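PDB 2ZF9: ScaE cell-surface anchored scaffoldin protein from Ruminococcus flavefaciens, which serves as the cell-surface anchoring scaffoldin of the cellulosome and probably holds cellulosomal assemblies at the bacterial surface through dockerin binding by this cohesin module. Local coordinates for residues L34-K39 and V145-Q150; L69-D74 and W127-Q132. One frame throughout, in Å; residues are numbered along the deposited sequence.

Contact 1. Residues L34-K39 and V145-Q150; sequences LSITKK and VQVAYQ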
loop_
_atom_site.group_PDB
_atom_site.type_symbol
_atom_site.label_atom_id
_atom_site.label_comp_id
_atom_site.label_asym_id
_atom_site.label_seq_id
_atom_site.Cartn_x
_atom_site.Cartn_y
_atom_site.Cartn_z
ATOM N N LEU A 34 -7.528 -0.618 0.343
ATOM C CA LEU A 34 -6.171 -0.311 0.765
ATOM C C LEU A 34 -5.948 1.140 0.443
ATOM O O LEU A 34 -6.248 1.576 -0.684
ATOM C CB LEU A 34 -5.157 -1.151 -0.009
ATOM C CG LEU A 34 -5.266 -2.657 0.144
ATOM C CD1 LEU A 34 -4.091 -3.310 -0.597
ATOM C CD2 LEU A 34 -5.274 -3.013 1.620
ATOM N N SER A 35 -5.432 1.896 1.411
ATOM C CA SER A 35 -5.222 3.324 1.172
ATOM C C SER A 35 -3.855 3.766 1.666
ATOM O O SER A 35 -3.334 3.239 2.668
ATOM C CB SER A 35 -6.349 4.166 1.813
ATOM O OG SER A 35 -6.410 3.947 3.196
ATOM N N ILE A 36 -3.267 4.721 0.951
ATOM C CA ILE A 36 -1.980 5.318 1.358
ATOM C C ILE A 36 -2.243 6.763 1.734
ATOM O O ILE A 36 -3.090 7.432 1.120
ATOM C CB ILE A 36 -0.952 5.216 0.245
ATOM C CG1 ILE A 36 -0.587 3.728 0.018
ATOM C CG2 ILE A 36 0.298 6.119 0.521
ATOM C CD1 ILE A 36 0.302 3.509 -1.222
ATOM N N THR A 37 -1.515 7.216 2.752
ATOM C CA THR A 37 -1.575 8.585 3.267
ATOM C C THR A 37 -1.609 9.630 2.148
ATOM O O THR A 37 -0.829 9.574 1.205
ATOM C CB THR A 37 -0.345 8.866 4.191
ATOM O OG1 THR A 37 -0.207 7.799 5.158
ATOM C CG2 THR A 37 -0.508 10.211 4.916
ATOM N N LYS A 38 -2.509 10.596 2.296
ATOM C CA LYS A 38 -2.522 11.796 1.444
ATOM C C LYS A 38 -2.023 12.941 2.283
ATOM O O LYS A 38 -2.765 13.483 3.111
ATOM C CB LYS A 38 -3.940 12.066 0.930
ATOM C CG LYS A 38 -4.399 11.011 -0.045
ATOM C CD LYS A 38 -5.874 11.150 -0.326
ATOM C CE LYS A 38 -6.314 10.105 -1.328
ATOM N NZ LYS A 38 -7.717 10.329 -1.798
ATOM N N LYS A 39 -0.743 13.275 2.102
ATOM C CA LYS A 39 -0.082 14.199 2.998
ATOM C C LYS A 39 0.110 15.547 2.318
ATOM O O LYS A 39 0.647 15.608 1.206
ATOM C CB LYS A 39 1.279 13.630 3.437
ATOM C CG LYS A 39 2.044 14.486 4.445
ATOM C CD LYS A 39 1.356 14.495 5.824
ATOM C CE LYS A 39 1.910 13.451 6.759
ATOM N NZ LYS A 39 1.997 14.060 8.125
ATOM N N VAL A 145 2.287 8.233 -4.393
ATOM C CA VAL A 145 2.752 7.030 -3.672
ATOM C C VAL A 145 1.614 6.018 -3.807
ATOM O O VAL A 145 0.481 6.279 -3.370
ATOM C CB VAL A 145 3.014 7.384 -2.166
ATOM C CG1 VAL A 145 3.522 6.154 -1.378
ATOM C CG2 VAL A 145 4.004 8.554 -2.050
ATOM N N GLN A 146 1.938 4.859 -4.381
ATOM C CA GLN A 146 0.957 3.993 -4.994
ATOM C C GLN A 146 1.167 2.514 -4.664
ATOM O O GLN A 146 2.298 2.020 -4.617
ATOM C CB GLN A 146 1.025 4.145 -6.519
ATOM C CG GLN A 146 0.710 5.541 -7.016
ATOM C CD GLN A 146 0.828 5.644 -8.539
ATOM O OE1 GLN A 146 1.693 5.015 -9.161
ATOM N NE2 GLN A 146 -0.034 6.435 -9.127
ATOM N N VAL A 147 0.054 1.801 -4.516
ATOM C CA VAL A 147 0.078 0.333 -4.648
ATOM C C VAL A 147 0.063 -0.015 -6.121
ATOM O O VAL A 147 -0.757 0.505 -6.864
ATOM C CB VAL A 147 -1.169 -0.330 -3.991
ATOM C CG1 VAL A 147 -1.131 -1.898 -4.237
ATOM C CG2 VAL A 147 -1.203 0.001 -2.466
ATOM N N ALA A 148 0.964 -0.898 -6.541
ATOM C CA ALA A 148 1.069 -1.287 -7.949
ATOM C C ALA A 148 0.862 -2.800 -8.069
ATOM O O ALA A 148 1.259 -3.534 -7.177
ATOM C CB ALA A 148 2.470 -0.910 -8.487
ATOM N N TYR A 149 0.307 -3.255 -9.195
ATOM C CA TYR A 149 0.042 -4.665 -9.447
ATOM C C TYR A 149 0.783 -5.079 -10.722
ATOM O O TYR A 149 0.786 -4.355 -11.714
ATOM C CB TYR A 149 -1.496 -4.943 -9.647
ATOM C CG TYR A 149 -1.739 -6.411 -9.937
ATOM C CD1 TYR A 149 -1.746 -7.328 -8.906
ATOM C CD2 TYR A 149 -1.903 -6.892 -11.245
ATOM C CE1 TYR A 149 -1.882 -8.687 -9.130
ATOM C CE2 TYR A 149 -2.045 -8.274 -11.484
ATOM C CZ TYR A 149 -2.015 -9.163 -10.399
ATOM O OH TYR A 149 -2.185 -10.523 -10.566
ATOM N N GLN A 150 1.374 -6.268 -10.721
ATOM C CA GLN A 150 1.587 -6.968 -11.992
ATOM C C GLN A 150 1.577 -8.469 -11.819
ATOM O O GLN A 150 1.694 -8.942 -10.709
ATOM C CB GLN A 150 2.857 -6.516 -12.691
ATOM C CG GLN A 150 4.136 -6.881 -12.023
ATOM C CD GLN A 150 5.193 -5.835 -12.311
ATOM O OE1 GLN A 150 4.930 -4.639 -12.209
ATOM N NE2 GLN A 150 6.387 -6.278 -12.691
#

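Contact 2. Residues L69-D74 and W127-Q132; sequences LHIQFD and WSFVLQ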
loop_
_atom_site.group_PDB
_atom_site.type_symbol
_atom_site.label_atom_id
_atom_site.label_comp_id
_atom_site.label_asym_id
_atom_site.label_seq_id
_atom_site.Cartn_x
_atom_site.Cartn_y
_atom_site.Cartn_z
ATOM N N LEU A 69 2.332 -6.943 -1.385
ATOM C CA LEU A 69 1.946 -5.603 -1.835
ATOM C C LEU A 69 3.163 -4.794 -2.194
ATOM O O LEU A 69 4.043 -4.587 -1.341
ATOM C CB LEU A 69 1.115 -4.901 -0.775
ATOM C CG LEU A 69 -0.233 -5.561 -0.427
ATOM C CD1 LEU A 69 -0.800 -4.885 0.812
ATOM C CD2 LEU A 69 -1.242 -5.432 -1.583
ATOM N N HIS A 70 3.230 -4.361 -3.458
ATOM C CA HIS A 70 4.338 -3.534 -3.907
ATOM C C HIS A 70 3.932 -2.078 -3.812
ATOM O O HIS A 70 2.883 -1.677 -4.311
ATOM C CB HIS A 70 4.711 -3.842 -5.357
ATOM C CG HIS A 70 5.453 -5.131 -5.525
ATOM N ND1 HIS A 70 4.817 -6.327 -5.767
ATOM C CD2 HIS A 70 6.784 -5.401 -5.532
ATOM C CE1 HIS A 70 5.716 -7.287 -5.903
ATOM N NE2 HIS A 70 6.922 -6.748 -5.772
ATOM N N ILE A 71 4.768 -1.275 -3.170
ATOM C CA ILE A 71 4.471 0.138 -3.067
ATOM C C ILE A 71 5.501 0.857 -3.922
ATOM O O ILE A 71 6.695 0.619 -3.775
ATOM C CB ILE A 71 4.580 0.601 -1.575
ATOM C CG1 ILE A 71 3.480 -0.113 -0.766
ATOM C CG2 ILE A 71 4.480 2.151 -1.452
ATOM C CD1 ILE A 71 3.652 0.033 0.700
ATOM N N GLN A 72 5.037 1.710 -4.824
ATOM C CA GLN A 72 5.972 2.459 -5.663
ATOM C C GLN A 72 5.706 3.946 -5.467
ATOM O O GLN A 72 4.584 4.331 -5.109
ATOM C CB GLN A 72 5.819 2.087 -7.141
ATOM C CG GLN A 72 4.485 2.429 -7.712
ATOM C CD GLN A 72 4.357 2.002 -9.160
ATOM O OE1 GLN A 72 5.068 1.085 -9.631
ATOM N NE2 GLN A 72 3.435 2.639 -9.871
ATOM N N PHE A 73 6.730 4.761 -5.687
ATOM C CA PHE A 73 6.593 6.199 -5.441
ATOM C C PHE A 73 7.377 7.019 -6.480
ATOM O O PHE A 73 8.296 6.526 -7.142
ATOM C CB PHE A 73 7.057 6.545 -4.020
ATOM C CG PHE A 73 8.372 5.892 -3.635
ATOM C CD1 PHE A 73 8.390 4.652 -2.944
ATOM C CD2 PHE A 73 9.605 6.509 -3.950
ATOM C CE1 PHE A 73 9.601 4.034 -2.598
ATOM C CE2 PHE A 73 10.823 5.907 -3.595
ATOM C CZ PHE A 73 10.818 4.645 -2.906
ATOM N N ASP A 74 6.993 8.274 -6.596
ATOM C CA ASP A 74 7.691 9.239 -7.460
ATOM C C ASP A 74 9.202 9.073 -7.258
ATOM O O ASP A 74 9.678 9.180 -6.130
ATOM C CB ASP A 74 7.261 10.653 -7.015
ATOM C CG ASP A 74 7.627 11.715 -8.030
ATOM O OD1 ASP A 74 6.701 12.381 -8.551
ATOM O OD2 ASP A 74 8.828 11.829 -8.318
ATOM N N TRP A 127 1.329 -1.092 7.190
ATOM C CA TRP A 127 2.757 -0.781 7.132
ATOM C C TRP A 127 2.955 0.704 7.265
ATOM O O TRP A 127 2.148 1.498 6.754
ATOM C CB TRP A 127 3.378 -1.238 5.816
ATOM C CG TRP A 127 3.420 -2.677 5.672
ATOM C CD1 TRP A 127 2.541 -3.470 4.947
ATOM C CD2 TRP A 127 4.403 -3.557 6.224
ATOM N NE1 TRP A 127 2.911 -4.785 5.067
ATOM C CE2 TRP A 127 4.052 -4.866 5.834
ATOM C CE3 TRP A 127 5.549 -3.363 7.023
ATOM C CZ2 TRP A 127 4.815 -5.996 6.201
ATOM C CZ3 TRP A 127 6.302 -4.481 7.388
ATOM C CH2 TRP A 127 5.934 -5.781 6.968
ATOM N N SER A 128 4.009 1.077 7.986
ATOM C CA SER A 128 4.419 2.449 8.056
ATOM C C SER A 128 5.844 2.563 7.461
ATOM O O SER A 128 6.656 1.659 7.607
ATOM C CB SER A 128 4.364 2.859 9.545
ATOM O OG SER A 128 5.033 4.052 9.737
ATOM N N PHE A 129 6.161 3.679 6.820
ATOM C CA PHE A 129 7.458 3.850 6.150
ATOM C C PHE A 129 7.715 5.344 5.951
ATOM O O PHE A 129 6.802 6.163 6.099
ATOM C CB PHE A 129 7.521 3.089 4.788
ATOM C CG PHE A 129 6.382 3.437 3.822
ATOM C CD1 PHE A 129 5.102 2.917 4.020
ATOM C CD2 PHE A 129 6.605 4.304 2.729
ATOM C CE1 PHE A 129 4.062 3.212 3.122
ATOM C CE2 PHE A 129 5.565 4.606 1.828
ATOM C CZ PHE A 129 4.293 4.065 2.042
ATOM N N VAL A 130 8.957 5.695 5.648
ATOM C CA VAL A 130 9.343 7.110 5.589
ATOM C C VAL A 130 9.879 7.432 4.192
ATOM O O VAL A 130 10.795 6.750 3.714
ATOM C CB VAL A 130 10.452 7.437 6.657
ATOM C CG1 VAL A 130 10.979 8.872 6.530
ATOM C CG2 VAL A 130 9.902 7.218 8.078
ATOM N N LEU A 131 9.334 8.495 3.577
ATOM C CA LEU A 131 9.805 8.983 2.296
ATOM C C LEU A 131 10.314 10.390 2.500
ATOM O O LEU A 131 9.693 11.188 3.202
ATOM C CB LEU A 131 8.676 8.981 1.235
ATOM C CG LEU A 131 8.198 7.585 0.821
ATOM C CD1 LEU A 131 7.024 7.672 -0.143
ATOM C CD2 LEU A 131 9.341 6.801 0.189
ATOM N N GLN A 132 11.453 10.688 1.894
ATOM C CA GLN A 132 11.999 12.027 1.997
ATOM C C GLN A 132 11.775 12.858 0.710
ATOM O O GLN A 132 12.032 12.417 -0.408
ATOM C CB GLN A 132 13.476 11.985 2.420
ATOM C CG GLN A 132 14.101 13.399 2.597
ATOM C CD GLN A 132 15.550 13.340 3.061
ATOM O OE1 GLN A 132 16.305 12.470 2.636
ATOM N NE2 GLN A 132 15.943 14.280 3.939
#

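Contact 1. Residues L34-K39 and V145-Q150
I36 lays its terminal methyl against the backbone of V145-Q146-V147, joining strand 33-41 of one sheet to strand 142-149 of the facing sheet in the cohesin's jelly-roll beta-sandwich. The short strand segments run roughly antiparallel, 147° between their directions, with axes 7.6 Å apart at closest. No hydrogen bond crosses between them, so side chains do the joining. The conformation of I36 explains its reach. CG1 lies anti to the carbonyl carbon (chi1 -67°) and the chain continues extended (chi2 172°), carrying I36 CD1 onto the opposite strand, 3.5 Å from V145 O and 3.7 Å from V147 N. The other branch, I36 CG2, is anti to the backbone N and meets V145 CG1 at 3.7 Å, the two side chains crossing at about a right angle. A beta-branched isoleucine suits the place because one branch can press on the backbone while the second packs against a valine. V145 and V147, two apart on their strand, both project inward and bracket the CD1 methyl with short, compact side chains. Strand 180-187 pairs with both strands: I36 bonds through its backbone to E181, and V147 N is held by Q182 OE1. On the far side of this methyl from V145, V147 offers CG2 to I36 CD1 at 4.0 Å.

Contact 2. Residues L69-D74 and W127-Q132
F73 lies with one ring face under L131, whose CD2 sits 3.8 Å from the ring centroid and only 6° off the normal, a CH-pi contact across the core of the beta-sandwich. It links strand 66-73 in one sheet to strand 124-132 in the other. The other branch, L131 CD1, comes to 4.0 Å from F73 CB, and this forked end is why leucine fits: one methyl sits over the ring while its twin fills in beside the stem. F73 holds CG between its backbone N and carbonyl carbon (chi1 46°), which turns the flat of the ring to the leucine. An alanine here, lacking the ring, would probably leave L131 CD2 without its CH-pi partner and open a gap between the sheets. Two residues back the roles are exchanged, the ring coming from strand 124-132. CA of I71 and CA of F129 stand 10.4 Å apart, a span suited to a long phenylalanine meeting a branched isoleucine from the opposite direction. F110 packs edge-to-face with F129, and M53 also touches it. The ring end of F129 meets both branches of I71, its CZ lying 4.0 Å from I71 CG2 and its CE1 4.0 Å from I71 CD1.

The two contacts bridge the same pair of facing sheets at neighbouring places, their centres about 8 Å apart. Strands 142-149 and 66-73 lie side by side in one sheet, tied by backbone bonds from Q72 N to Q146 O (2.8 Å) and from A148 N to H70 O (3.0 Å), and Q146 OE1 also accepts a bond from Q72 NE2. Inside the sandwich, V145 CG2 of contact 1 touches L131 CD1 of contact 2 at 3.7 Å, merging them into one apolar core. Contact 2 is nested within the chain loop that contact 1 closes. By analogy with other cohesins, the outer face of this sheet probably receives dockerin.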